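Local coordinates for putative alpha-L-fucosidase (Bacteroides thetaiotaomicron VPI-5482, PDB 3GZA), which probably hydrolyses alpha-L-fucoside linkages, as a glycoside hydrolase of family 29, at residues Tyr96-Lys99 and Ala100-Trp103; Asp109-Arg112 and Asp113-Ser117; Gly225-Glu228 and Tyr229-Ser233; Gly323-Ala327 and Gly328-Arg332. All coordinates share one frame; numbering follows the deposited sequence.

Interaction 1. Residues Tyr96-Lys99 and Ala100-Trp103; sequences YCLK and AVKW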
loop_
_atom_site.group_PDB
_atom_site.type_symbol
_atom_site.label_atom_id
_atom_site.label_comp_id
_atom_site.label_asym_id
_atom_site.label_seq_id
_atom_site.Cartn_x
_atom_site.Cartn_y
_atom_site.Cartn_z
ATOM N N TYR A 96 -4.207 -0.443 0.186
ATOM C CA TYR A 96 -4.211 -0.896 1.576
ATOM C C TYR A 96 -5.605 -0.754 2.136
ATOM O O TYR A 96 -5.942 0.193 2.857
ATOM C CB TYR A 96 -3.263 -0.022 2.384
ATOM C CG TYR A 96 -2.801 -0.548 3.707
ATOM C CD1 TYR A 96 -2.383 -1.865 3.868
ATOM C CD2 TYR A 96 -2.676 0.292 4.806
ATOM C CE1 TYR A 96 -1.851 -2.325 5.074
ATOM C CE2 TYR A 96 -2.168 -0.190 6.010
ATOM C CZ TYR A 96 -1.759 -1.478 6.131
ATOM O OH TYR A 96 -1.148 -1.913 7.299
ATOM N N CYS A 97 -6.447 -1.647 1.653
ATOM C CA CYS A 97 -7.885 -1.628 1.978
ATOM C C CYS A 97 -8.416 -3.059 2.028
ATOM O O CYS A 97 -7.657 -4.032 1.976
ATOM C CB CYS A 97 -8.633 -0.759 0.979
ATOM S SG CYS A 97 -8.831 -1.459 -0.692
ATOM N N LEU A 98 -9.744 -3.170 2.095
ATOM C CA LEU A 98 -10.371 -4.481 2.207
ATOM C C LEU A 98 -10.103 -5.437 1.061
ATOM O O LEU A 98 -10.281 -6.676 1.215
ATOM C CB LEU A 98 -11.850 -4.315 2.560
ATOM C CG LEU A 98 -12.061 -3.781 3.974
ATOM C CD1 LEU A 98 -13.574 -3.397 4.084
ATOM C CD2 LEU A 98 -11.634 -4.758 5.101
ATOM N N LYS A 99 -9.656 -4.928 -0.088
ATOM C CA LYS A 99 -9.244 -5.804 -1.190
ATOM C C LYS A 99 -8.038 -6.686 -0.791
ATOM O O LYS A 99 -7.843 -7.739 -1.393
ATOM C CB LYS A 99 -8.852 -4.984 -2.424
ATOM C CG LYS A 99 -9.999 -4.279 -3.078
ATOM C CD LYS A 99 -9.583 -3.585 -4.339
ATOM C CE LYS A 99 -10.736 -3.000 -5.109
ATOM N NZ LYS A 99 -11.627 -4.053 -5.697
ATOM N N ALA A 100 -7.247 -6.231 0.177
ATOM C CA ALA A 100 -5.996 -6.921 0.498
ATOM C C ALA A 100 -6.121 -8.105 1.407
ATOM O O ALA A 100 -5.204 -8.920 1.487
ATOM C CB ALA A 100 -5.019 -5.919 1.130
ATOM N N VAL A 101 -7.237 -8.184 2.140
ATOM C CA VAL A 101 -7.338 -9.116 3.231
ATOM C C VAL A 101 -8.091 -10.379 2.890
ATOM O O VAL A 101 -8.852 -10.418 1.913
ATOM C CB VAL A 101 -8.006 -8.460 4.478
ATOM C CG1 VAL A 101 -7.224 -7.257 4.952
ATOM C CG2 VAL A 101 -9.505 -8.152 4.219
ATOM N N LYS A 102 -7.831 -11.440 3.650
ATOM C CA LYS A 102 -8.519 -12.737 3.458
ATOM C C LYS A 102 -9.991 -12.716 3.876
ATOM O O LYS A 102 -10.827 -13.395 3.252
ATOM C CB LYS A 102 -7.793 -13.829 4.238
ATOM C CG LYS A 102 -6.362 -14.088 3.777
ATOM C CD LYS A 102 -5.648 -14.999 4.777
ATOM C CE LYS A 102 -4.192 -15.357 4.331
ATOM N NZ LYS A 102 -3.414 -16.253 5.317
ATOM N N TRP A 103 -10.301 -11.902 4.894
ATOM C CA TRP A 103 -11.671 -11.715 5.351
ATOM C C TRP A 103 -12.564 -11.303 4.183
ATOM O O TRP A 103 -12.217 -10.415 3.397
ATOM C CB TRP A 103 -11.697 -10.658 6.439
ATOM C CG TRP A 103 -13.048 -10.347 6.961
ATOM C CD1 TRP A 103 -13.740 -11.060 7.873
ATOM C CD2 TRP A 103 -13.860 -9.204 6.641
ATOM N NE1 TRP A 103 -14.947 -10.449 8.137
ATOM C CE2 TRP A 103 -15.038 -9.306 7.409
ATOM C CE3 TRP A 103 -13.704 -8.105 5.802
ATOM C CZ2 TRP A 103 -16.064 -8.355 7.341
ATOM C CZ3 TRP A 103 -14.708 -7.177 5.745
ATOM C CH2 TRP A 103 -15.860 -7.289 6.506
HETATM O O HOH W 1 -12.570 -7.966 2.327
HETATM O O HOH W 2 -7.912 -10.592 -0.620
#
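Cys97 and Ala100 close a beta turn through the backbone: Ala100 N donates to Cys97 O at 2.9 Å, nearly straight at the hydrogen (165°), from 38° above the carbonyl plane. The sulfur of Cys97 adds a weak bond inside the same turn. Its SG accepts from Lys99 N at 3.6 Å. After the turn the chain runs on to Trp103, and the side chains of Leu98, Val101 and Trp103 gather on one side.

Leu98 touches with one branch. Its CD2 lies 4.0 Å from both CE3 and CZ3 of the Trp103 ring, which it meets obliquely. The indole reaches it because CG of Trp103 is swung away from the backbone N (chi1 178°). Val101 offers CG2, which lies 3.4 Å from Leu98 O. The same methyl is 4.1 Å from Leu98 CD2. Leu98 and Trp103 both rest on Ile110 of the next helix, and Trp103 NE1 makes a weak bond to Pro56 O.

Two waters fill in the polar backbone. One donates to Leu98 O at 2.9 Å and also to Trp103 O. The other donates to Val101 O at 2.7 Å and also to Lys99 O. Lys99 NZ is bonded to Gln90 OE1. Its side chain also packs on Lys99 of the second subunit. Ala100 packs on Pro95 of that subunit.

The chemistry is thus divided. Carbonyls of the turn and of the residues after it are bridged by water, and Leu98 and Trp103 pack the loop against helix 110-121, beside the second subunit.

Interaction 2. Residues Asp109-Arg112 and Asp113-Ser117; sequences DIVR and DFVNS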
loop_
_atom_site.group_PDB
_atom_site.type_symbol
_atom_site.label_atom_id
_atom_site.label_comp_id
_atom_site.label_asym_id
_atom_site.label_seq_id
_atom_site.Cartn_x
_atom_site.Cartn_y
_atom_site.Cartn_z
ATOM N N ASP A 109 -16.799 -4.548 2.151
ATOM C CA ASP A 109 -16.835 -3.090 2.118
ATOM C C ASP A 109 -17.669 -2.672 3.317
ATOM O O ASP A 109 -18.899 -2.714 3.294
ATOM C CB ASP A 109 -17.411 -2.590 0.823
ATOM C CG ASP A 109 -17.252 -1.087 0.676
ATOM O OD1 ASP A 109 -17.311 -0.358 1.696
ATOM O OD2 ASP A 109 -17.103 -0.655 -0.486
ATOM N N ILE A 110 -16.973 -2.355 4.400
ATOM C CA ILE A 110 -17.647 -2.055 5.633
ATOM C C ILE A 110 -18.298 -0.676 5.567
ATOM O O ILE A 110 -19.328 -0.471 6.196
ATOM C CB ILE A 110 -16.687 -2.169 6.817
ATOM C CG1 ILE A 110 -16.228 -3.621 6.933
ATOM C CG2 ILE A 110 -17.353 -1.710 8.163
ATOM C CD1 ILE A 110 -15.133 -3.852 7.974
ATOM N N VAL A 111 -17.729 0.249 4.788
ATOM C CA VAL A 111 -18.378 1.549 4.582
ATOM C C VAL A 111 -19.748 1.320 3.931
ATOM O O VAL A 111 -20.754 1.931 4.324
ATOM C CB VAL A 111 -17.490 2.491 3.757
ATOM C CG1 VAL A 111 -18.270 3.782 3.428
ATOM C CG2 VAL A 111 -16.183 2.814 4.509
ATOM N N ARG A 112 -19.813 0.420 2.961
ATOM C CA ARG A 112 -21.090 0.118 2.312
ATOM C C ARG A 112 -22.088 -0.522 3.276
ATOM O O ARG A 112 -23.249 -0.143 3.362
ATOM C CB ARG A 112 -20.900 -0.738 1.098
ATOM C CG ARG A 112 -22.228 -0.836 0.358
ATOM C CD ARG A 112 -22.159 -1.247 -1.065
ATOM N NE ARG A 112 -21.181 -0.525 -1.838
ATOM C CZ ARG A 112 -21.328 0.739 -2.284
ATOM N NH1 ARG A 112 -22.423 1.434 -2.042
ATOM N NH2 ARG A 112 -20.362 1.283 -3.014
ATOM N N ASP A 113 -21.623 -1.543 3.988
ATOM C CA ASP A 113 -22.478 -2.196 4.976
ATOM C C ASP A 113 -23.040 -1.106 5.904
ATOM O O ASP A 113 -24.241 -1.055 6.196
ATOM C CB ASP A 113 -21.667 -3.152 5.831
ATOM C CG ASP A 113 -21.348 -4.481 5.179
ATOM O OD1 ASP A 113 -21.451 -4.659 3.959
ATOM O OD2 ASP A 113 -20.950 -5.357 5.970
ATOM N N PHE A 114 -22.161 -0.232 6.358
ATOM C CA PHE A 114 -22.486 0.813 7.332
ATOM C C PHE A 114 -23.473 1.833 6.864
ATOM O O PHE A 114 -24.482 2.092 7.553
ATOM C CB PHE A 114 -21.189 1.512 7.736
ATOM C CG PHE A 114 -21.365 2.551 8.787
ATOM C CD1 PHE A 114 -21.407 2.201 10.096
ATOM C CD2 PHE A 114 -21.458 3.892 8.467
ATOM C CE1 PHE A 114 -21.596 3.145 11.081
ATOM C CE2 PHE A 114 -21.601 4.861 9.482
ATOM C CZ PHE A 114 -21.675 4.478 10.766
ATOM N N VAL A 115 -23.269 2.367 5.664
ATOM C CA VAL A 115 -24.217 3.364 5.189
ATOM C C VAL A 115 -25.568 2.715 4.917
ATOM O O VAL A 115 -26.632 3.303 5.188
ATOM C CB VAL A 115 -23.727 4.151 3.960
ATOM C CG1 VAL A 115 -22.417 4.917 4.245
ATOM C CG2 VAL A 115 -23.585 3.247 2.739
ATOM N N ASN A 116 -25.565 1.455 4.457
ATOM C CA ASN A 116 -26.800 0.742 4.257
ATOM C C ASN A 116 -27.562 0.561 5.593
ATOM O O ASN A 116 -28.784 0.743 5.640
ATOM C CB ASN A 116 -26.539 -0.636 3.599
ATOM C CG ASN A 116 -26.100 -0.528 2.133
ATOM O OD1 ASN A 116 -26.167 0.535 1.510
ATOM N ND2 ASN A 116 -25.750 -1.684 1.547
ATOM N N SER A 117 -26.824 0.169 6.648
ATOM C CA SER A 117 -27.411 -0.024 7.969
ATOM C C SER A 117 -27.972 1.274 8.480
ATOM O O SER A 117 -29.067 1.295 9.025
ATOM C CB SER A 117 -26.389 -0.611 8.956
ATOM O OG SER A 117 -26.015 -1.909 8.542
HETATM O O HOH W 3 -19.089 -6.036 2.852
HETATM O O HOH W 4 -24.981 1.023 -0.883
#
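Val111 and Val115 lie one helical turn apart on the tightly packed face of helix 110-121. Val115 N donates to Val111 O at 2.9 Å, and CG1 of Val115 lies 3.4 Å from the same oxygen. Phe114 N likewise donates to Ile110 O at 2.8 Å. The Phe114 side chain starts close to that carbonyl, but its CG stands opposite the backbone N (chi1 -177°), and the ring leads off to strand 75-79 and Trp64. Ile110 and Val111 also touch Leu78 of that strand. Val115 reaches Pro125 of strand 124-129.

The other side is polar and looser. Arg112 crosses Asn116 with its CG 3.8 Å from Asn116 ND2, the two flat groups turned 47° apart. A water in the guanidinium plane, at its edge, accepts from Arg112 NH1 and donates to Asn116 OD1 at 2.7 Å. Arg112 NH2 is held by Arg172 O. A second water joins Asp109 N to Asp113 OD1, while OD2 of Asp113 forms a salt bridge with Arg104.

Asp109 is the N-cap. Its OD1 accepts from Arg112 N at 2.9 Å, reached from above the carboxylate plane, and its OD2 is fixed by Tyr173 OH. A carboxylate here probably benefits from the helix dipole. The helix joins the parallel neighbours 75-79 and 124-129, a beta-alpha-beta crossover typical of the TIM barrel.

Interaction 3. Residues Gly225-Glu228 and Tyr229-Ser233; sequences GTVE and YPCWS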
loop_
_atom_site.group_PDB
_atom_site.type_symbol
_atom_site.label_atom_id
_atom_site.label_comp_id
_atom_site.label_asym_id
_atom_site.label_seq_id
_atom_site.Cartn_x
_atom_site.Cartn_y
_atom_site.Cartn_z
ATOM N N GLY A 225 -17.641 15.543 26.367
ATOM C CA GLY A 225 -19.039 15.432 25.990
ATOM C C GLY A 225 -19.861 16.606 26.476
ATOM O O GLY A 225 -21.084 16.494 26.607
ATOM N N THR A 226 -19.193 17.738 26.712
ATOM C CA THR A 226 -19.846 18.976 27.154
ATOM C C THR A 226 -19.248 20.143 26.415
ATOM O O THR A 226 -18.209 20.023 25.769
ATOM C CB THR A 226 -19.650 19.265 28.654
ATOM O OG1 THR A 226 -18.279 19.662 28.934
ATOM C CG2 THR A 226 -20.026 18.084 29.495
ATOM N N VAL A 227 -19.954 21.254 26.486
ATOM C CA VAL A 227 -19.448 22.561 26.120
ATOM C C VAL A 227 -19.619 23.448 27.339
ATOM O O VAL A 227 -20.260 23.080 28.301
ATOM C CB VAL A 227 -20.156 23.155 24.885
ATOM C CG1 VAL A 227 -19.833 22.357 23.625
ATOM C CG2 VAL A 227 -21.702 23.278 25.084
ATOM N N GLU A 228 -19.115 24.671 27.294
ATOM C CA GLU A 228 -19.284 25.592 28.388
ATOM C C GLU A 228 -20.553 26.404 28.183
ATOM O O GLU A 228 -21.297 26.165 27.228
ATOM C CB GLU A 228 -18.046 26.453 28.538
ATOM C CG GLU A 228 -16.792 25.652 28.882
ATOM C CD GLU A 228 -16.909 24.957 30.216
ATOM O OE1 GLU A 228 -17.264 25.644 31.186
ATOM O OE2 GLU A 228 -16.596 23.758 30.316
ATOM N N TYR A 229 -20.844 27.305 29.112
ATOM C CA TYR A 229 -22.035 28.148 29.035
ATOM C C TYR A 229 -21.681 29.605 29.354
ATOM O O TYR A 229 -20.977 29.840 30.336
ATOM C CB TYR A 229 -23.152 27.579 29.955
ATOM C CG TYR A 229 -24.449 28.323 29.674
ATOM C CD1 TYR A 229 -25.270 27.912 28.621
ATOM C CD2 TYR A 229 -24.816 29.439 30.402
ATOM C CE1 TYR A 229 -26.381 28.599 28.290
ATOM C CE2 TYR A 229 -25.957 30.173 30.073
ATOM C CZ TYR A 229 -26.745 29.732 29.009
ATOM O OH TYR A 229 -27.875 30.428 28.674
ATOM N N PRO A 230 -22.165 30.573 28.543
ATOM C CA PRO A 230 -23.024 30.435 27.361
ATOM C C PRO A 230 -22.314 29.741 26.211
ATOM O O PRO A 230 -21.069 29.670 26.193
ATOM C CB PRO A 230 -23.352 31.888 26.988
ATOM C CG PRO A 230 -22.253 32.671 27.514
ATOM C CD PRO A 230 -21.855 31.994 28.795
ATOM N N CYS A 231 -23.088 29.178 25.289
ATOM C CA CYS A 231 -22.531 28.544 24.095
ATOM C C CYS A 231 -23.321 29.009 22.866
ATOM O O CYS A 231 -24.480 28.673 22.710
ATOM C CB CYS A 231 -22.545 27.020 24.164
ATOM S SG CYS A 231 -21.733 26.267 22.768
ATOM N N TRP A 232 -22.673 29.833 22.039
ATOM C CA TRP A 232 -23.268 30.420 20.841
ATOM C C TRP A 232 -22.805 29.669 19.623
ATOM O O TRP A 232 -21.732 29.108 19.605
ATOM C CB TRP A 232 -22.799 31.887 20.701
ATOM C CG TRP A 232 -22.946 32.682 21.948
ATOM C CD1 TRP A 232 -21.940 32.988 22.852
ATOM C CD2 TRP A 232 -24.114 33.322 22.429
ATOM N NE1 TRP A 232 -22.443 33.735 23.864
ATOM C CE2 TRP A 232 -23.774 33.959 23.649
ATOM C CE3 TRP A 232 -25.418 33.420 21.960
ATOM C CZ2 TRP A 232 -24.692 34.683 24.394
ATOM C CZ3 TRP A 232 -26.351 34.116 22.725
ATOM C CH2 TRP A 232 -25.980 34.763 23.912
ATOM N N SER A 233 -23.594 29.714 18.566
ATOM C CA SER A 233 -23.249 29.062 17.308
ATOM C C SER A 233 -22.402 29.913 16.402
ATOM O O SER A 233 -21.753 29.390 15.504
ATOM C CB SER A 233 -24.499 28.727 16.484
ATOM O OG SER A 233 -25.278 27.748 17.146
HETATM O O HOH W 5 -19.312 27.199 31.590
#
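Glu228 and Cys231 are the ends of a tight bend, with Glu228 O 3.4 Å from Cys231 CB. Residues 226-228 approach it in an extended form. The peptide bond between Tyr229 and Pro230 is cis, and the backbone angles of both residues fit a type VIb beta turn. No backbone hydrogen bond closes the turn here; Cys231 N donates to Ser404 OG.

The apolar contact spans the ends of the bend, from Val227 just before it to Cys231. CG2 of Val227 meets Cys231 SG at 3.8 Å and Cys231 CB at 3.9 Å. The sulfur sits there because it is turned away from its own backbone N (chi1 -175°). Both side chains also pack on Ala268 of strand 264-273.

Tyr229 points its ring out of the bend toward the C-terminal beta sandwich. Its OH is bonded to Ser404 O and Glu403 N, and its ring makes a cation-pi contact with Arg409. The turn therefore lies at the joint between the barrel and the sandwich. Glu228 bends at chi2 (-63°), which brings its carboxylate back beside the chain. There one water donates to Glu228 OE1 at 2.6 Å and accepts from Tyr229 N at 2.9 Å.

Interaction 4. Residues Gly323-Ala327 and Gly328-Arg332; sequences GLIPA and GDAQR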
loop_
_atom_site.group_PDB
_atom_site.type_symbol
_atom_site.label_atom_id
_atom_site.label_comp_id
_atom_site.label_asym_id
_atom_site.label_seq_id
_atom_site.Cartn_x
_atom_site.Cartn_y
_atom_site.Cartn_z
ATOM N N GLY A 323 -16.727 -7.903 15.457
ATOM C CA GLY A 323 -17.505 -7.049 14.566
ATOM C C GLY A 323 -18.825 -6.587 15.123
ATOM O O GLY A 323 -19.741 -6.275 14.363
ATOM N N LEU A 324 -18.927 -6.533 16.450
ATOM C CA LEU A 324 -20.147 -6.103 17.104
ATOM C C LEU A 324 -19.873 -5.044 18.188
ATOM O O LEU A 324 -18.795 -5.035 18.789
ATOM C CB LEU A 324 -20.789 -7.299 17.783
ATOM C CG LEU A 324 -21.293 -8.390 16.870
ATOM C CD1 LEU A 324 -21.645 -9.617 17.683
ATOM C CD2 LEU A 324 -22.474 -7.917 16.054
ATOM N N ILE A 325 -20.880 -4.206 18.468
ATOM C CA ILE A 325 -20.825 -3.342 19.646
ATOM C C ILE A 325 -21.054 -4.276 20.859
ATOM O O ILE A 325 -22.046 -5.041 20.904
ATOM C CB ILE A 325 -21.862 -2.178 19.571
ATOM C CG1 ILE A 325 -21.434 -1.149 18.519
ATOM C CG2 ILE A 325 -22.123 -1.600 20.956
ATOM C CD1 ILE A 325 -20.191 -0.344 18.915
ATOM N N PRO A 326 -20.142 -4.233 21.856
ATOM C CA PRO A 326 -20.290 -5.127 23.014
ATOM C C PRO A 326 -21.625 -5.001 23.730
ATOM O O PRO A 326 -22.195 -3.921 23.781
ATOM C CB PRO A 326 -19.101 -4.738 23.925
ATOM C CG PRO A 326 -18.084 -4.239 22.958
ATOM C CD PRO A 326 -18.857 -3.490 21.903
ATOM N N ALA A 327 -22.125 -6.107 24.271
ATOM C CA ALA A 327 -23.429 -6.125 24.899
ATOM C C ALA A 327 -23.614 -5.074 25.976
ATOM O O ALA A 327 -24.684 -4.468 26.106
ATOM C CB ALA A 327 -23.662 -7.540 25.497
ATOM N N GLY A 328 -22.603 -4.908 26.827
ATOM C CA GLY A 328 -22.693 -3.938 27.901
ATOM C C GLY A 328 -22.825 -2.502 27.419
ATOM O O GLY A 328 -23.591 -1.724 27.967
ATOM N N ASP A 329 -22.046 -2.188 26.397
ATOM C CA ASP A 329 -22.102 -0.889 25.760
ATOM C C ASP A 329 -23.501 -0.626 25.203
ATOM O O ASP A 329 -24.084 0.422 25.379
ATOM C CB ASP A 329 -21.067 -0.821 24.659
ATOM C CG ASP A 329 -19.645 -0.957 25.169
ATOM O OD1 ASP A 329 -19.326 -1.948 25.881
ATOM O OD2 ASP A 329 -18.858 -0.030 24.818
ATOM N N ALA A 330 -24.014 -1.596 24.457
ATOM C CA ALA A 330 -25.360 -1.493 23.860
ATOM C C ALA A 330 -26.439 -1.297 24.917
ATOM O O ALA A 330 -27.383 -0.503 24.745
ATOM C CB ALA A 330 -25.655 -2.761 23.032
ATOM N N GLN A 331 -26.311 -2.006 26.026
ATOM C CA GLN A 331 -27.302 -1.875 27.091
ATOM C C GLN A 331 -27.232 -0.466 27.671
ATOM O O GLN A 331 -28.247 0.124 27.930
ATOM C CB GLN A 331 -27.108 -2.944 28.147
ATOM C CG GLN A 331 -27.953 -2.816 29.384
ATOM C CD GLN A 331 -29.456 -2.834 29.102
ATOM O OE1 GLN A 331 -29.931 -3.445 28.131
ATOM N NE2 GLN A 331 -30.211 -2.175 29.971
ATOM N N ARG A 332 -26.030 0.040 27.922
ATOM C CA ARG A 332 -25.869 1.392 28.492
ATOM C C ARG A 332 -26.441 2.466 27.575
ATOM O O ARG A 332 -27.010 3.456 28.032
ATOM C CB ARG A 332 -24.393 1.704 28.760
ATOM C CG ARG A 332 -24.112 3.043 29.402
ATOM C CD ARG A 332 -24.870 3.252 30.755
ATOM N NE ARG A 332 -24.948 2.073 31.639
ATOM C CZ ARG A 332 -23.956 1.624 32.405
ATOM N NH1 ARG A 332 -22.762 2.198 32.387
ATOM N NH2 ARG A 332 -24.121 0.545 33.128
#
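Pro326 and Ala330 are joined by the first bond of a helix. Ala330 N donates to Pro326 O at 3.0 Å, nearly straight (171°) and close to the line of the C=O bond. Pro326 is the N-cap residue. The next carbonyl, Ala327 O, accepts from Gln331 N at 3.0 Å, and Gly328 O then takes Arg332 N. The carbonyls before the helix are served from helix 61-69: Ile325 O by Gln63 NE2 and Gly323 O by Trp64 NE1.

Asp329 lies in the first turn. Its carboxylate is swung back over the proline (chi1 -63°), with OD1 3.4 Å from Pro326 CB. OD1 also forms a salt bridge with Arg275, and OD2 is hydrogen-bonded as well, so both oxygens of this buried acid are satisfied. Its negative charge so near the helix N-terminus is probably favourable too. Further along, Glu335 accepts a hydrogen bond from Gln331 NE2 on OE2 and forms a salt bridge with Arg332 NE through OE1. Arg332 NH1 reaches Tyr294 O.

Ile325 supplies the apolar part. The side chains of Ile325 and Asp329 cross at about a right angle, and Ile325 CG2 lies 3.9 Å from Asp329 CB. The same methyl is 4.3 Å from Ala330 CB. Ile325 also packs on Trp64 and Ala67, so the start of helix 327-344, which follows barrel strand 312-317, is set against helix 61-69.

How the interactions relate
Interactions 1 and 2 are in direct touch. Leu98 CD1 lies 3.6 Å from Ile110 N, and Trp103 CH2 lies 3.7 Å from Ile110 CG1. Interactions 2 and 4 do not meet, their nearest atoms being about 8 Å apart, but Phe114 and Ile325 both pack on Trp64 of helix 61-69. Interaction 3 is remote, its centre about 42 Å from that of interaction 1 and on the other side of the chain's centre. The side chain of Val227 is about 12 Å from a bound HEPES buffer molecule. The sodium ion, held by His31, Asp34 and Ile36, is about 13 Å from the side chain of Pro326 in interaction 4.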